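Local structure of putative fimbrium tip subunit Fim1C (4EPS) at residues T102-G106 with D107-A111. The protein is probably a component of the tip of fimbriae, the surface filaments that mediate cell adhesion and biofilm formation. Residues are numbered along the deposited sequence; the frame is centred on the assembly and turned at random. Where two conformers were deposited one is given.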
loop_
_atom_site.group_PDB
_atom_site.type_symbol
_atom_site.label_atom_id
_atom_site.label_comp_id
_atom_site.label_asym_id
_atom_site.label_seq_id
_atom_site.Cartn_x
_atom_site.Cartn_y
_atom_site.Cartn_z
ATOM N N THR A 102 -56.598 22.619 -15.680
ATOM C CA THR A 102 -55.948 23.589 -16.570
ATOM C C THR A 102 -56.514 24.996 -16.329
ATOM O O THR A 102 -57.630 25.129 -15.832
ATOM C CB THR A 102 -56.069 23.166 -18.042
ATOM O OG1 THR A 102 -57.444 23.085 -18.382
ATOM C CG2 THR A 102 -55.381 21.817 -18.331
ATOM N N ASP A 103 -55.731 26.036 -16.666
ATOM C CA ASP A 103 -56.114 27.437 -16.483
ATOM C C ASP A 103 -55.876 28.244 -17.758
ATOM O O ASP A 103 -54.725 28.493 -18.143
ATOM C CB ASP A 103 -55.333 28.048 -15.306
ATOM C CG ASP A 103 -55.683 29.489 -14.931
ATOM O OD1 ASP A 103 -56.706 30.003 -15.427
ATOM O OD2 ASP A 103 -54.962 30.075 -14.093
ATOM N N LEU A 104 -56.971 28.693 -18.385
ATOM C CA LEU A 104 -56.915 29.491 -19.613
ATOM C C LEU A 104 -56.769 30.998 -19.330
ATOM O O LEU A 104 -56.309 31.729 -20.206
ATOM C CB LEU A 104 -58.179 29.251 -20.463
ATOM C CG LEU A 104 -58.375 27.836 -21.008
ATOM C CD1 LEU A 104 -59.840 27.600 -21.378
ATOM C CD2 LEU A 104 -57.477 27.579 -22.203
ATOM N N ILE A 105 -57.150 31.455 -18.122
ATOM C CA ILE A 105 -57.124 32.877 -17.750
ATOM C C ILE A 105 -55.712 33.289 -17.310
ATOM O O ILE A 105 -55.161 34.230 -17.887
ATOM C CB ILE A 105 -58.226 33.218 -16.695
ATOM C CG1 ILE A 105 -59.637 33.117 -17.328
ATOM C CG2 ILE A 105 -58.031 34.615 -16.069
ATOM C CD1 ILE A 105 -60.418 31.844 -16.982
ATOM N N GLY A 106 -55.139 32.572 -16.336
ATOM C CA GLY A 106 -53.801 32.830 -15.813
ATOM C C GLY A 106 -52.672 32.624 -16.807
ATOM O O GLY A 106 -52.896 32.126 -17.917
ATOM N N ASP A 107 -51.439 33.003 -16.396
ATOM C CA ASP A 107 -50.259 32.892 -17.257
ATOM C C ASP A 107 -49.586 31.499 -17.136
ATOM O O ASP A 107 -48.600 31.226 -17.837
ATOM C CB ASP A 107 -49.259 34.027 -16.952
ATOM C CG ASP A 107 -49.852 35.424 -17.076
ATOM O OD1 ASP A 107 -50.276 35.796 -18.197
ATOM O OD2 ASP A 107 -49.897 36.143 -16.052
ATOM N N ASP A 108 -50.143 30.604 -16.291
ATOM C CA ASP A 108 -49.628 29.239 -16.121
ATOM C C ASP A 108 -50.759 28.244 -16.398
ATOM O O ASP A 108 -51.596 27.992 -15.527
ATOM C CB ASP A 108 -49.020 29.055 -14.711
ATOM C CG ASP A 108 -48.521 27.651 -14.372
ATOM O OD1 ASP A 108 -48.432 26.802 -15.297
ATOM O OD2 ASP A 108 -48.257 27.392 -13.187
ATOM N N PHE A 109 -50.774 27.663 -17.619
ATOM C CA PHE A 109 -51.837 26.739 -18.038
ATOM C C PHE A 109 -52.016 25.530 -17.101
ATOM O O PHE A 109 -53.135 25.046 -16.968
ATOM C CB PHE A 109 -51.575 26.241 -19.462
ATOM C CG PHE A 109 -52.650 25.372 -20.085
ATOM C CD1 PHE A 109 -53.824 25.934 -20.579
ATOM C CD2 PHE A 109 -52.454 24.004 -20.243
ATOM C CE1 PHE A 109 -54.803 25.138 -21.182
ATOM C CE2 PHE A 109 -53.417 23.210 -20.880
ATOM C CZ PHE A 109 -54.586 23.783 -21.351
ATOM N N PHE A 110 -50.925 25.009 -16.502
ATOM C CA PHE A 110 -51.059 23.834 -15.637
ATOM C C PHE A 110 -50.996 24.174 -14.119
ATOM O O PHE A 110 -50.783 23.271 -13.299
ATOM C CB PHE A 110 -49.983 22.797 -15.991
ATOM C CG PHE A 110 -50.137 22.170 -17.362
ATOM C CD1 PHE A 110 -51.150 21.245 -17.616
ATOM C CD2 PHE A 110 -49.226 22.448 -18.375
ATOM C CE1 PHE A 110 -51.260 20.623 -18.870
ATOM C CE2 PHE A 110 -49.338 21.834 -19.631
ATOM C CZ PHE A 110 -50.344 20.916 -19.865
ATOM N N ALA A 111 -51.209 25.452 -13.748
ATOM C CA ALA A 111 -51.202 25.874 -12.335
ATOM C C ALA A 111 -52.129 24.983 -11.448
ATOM O O ALA A 111 -51.632 24.518 -10.413
ATOM C CB ALA A 111 -51.592 27.345 -12.204
HETATM O O HOH W 1 -52.321 30.223 -14.187
#
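F109 has CG anti to its own N (chi1 -175°), which carries the ring alongside T102, and T102 has CG2 anti to its carbonyl carbon (chi1 60°), which turns the methyl onto the ring beside CB. T102 CB sits over one face as a CH-pi contact, 3.9 Å from the F109 centroid, while T102 CG2 touches the rim at F109 CE2, 3.5 Å away. L104 comes in at the ring's edge, its CD2 3.8 Å from F109 CE1. The backbones are tied by D103 N to F109 O at 2.8 Å, the donor tilted 28° from the carbonyl plane, and F109 CA returns a nearly straight CA-H...O contact to D103 O. An alanine in place of F109 would probably leave T102 and L104 facing a gap and remove the ring contacts with Y89 and F49.

The bend itself is organised by D103. Its OD1 takes two backbone N-H groups from the same face of the carboxylate: I105 N, closing an Asx turn, and G106 N, which arrives almost in line. D103 OD2 receives a water that also donates to D108 O, at 2.7 Å, bridging the two arms of the loop. Farther on, D108 makes its own Asx turn, OD1 accepting from F110 N, while OD2 forms a salt bridge with R158. D108 also opens a type I turn that ends at A111, closed by A111 N to D108 O; F110, within it, is the N-cap of helix 111-115.

These residues form the last part of the loop between strand 87-92 and helix 111-115: F109 stacks on Y89 and meets F49 edge-to-face, F110 packs against Y91, and T102, L104 and F109 all touch I56 of strand 55-67.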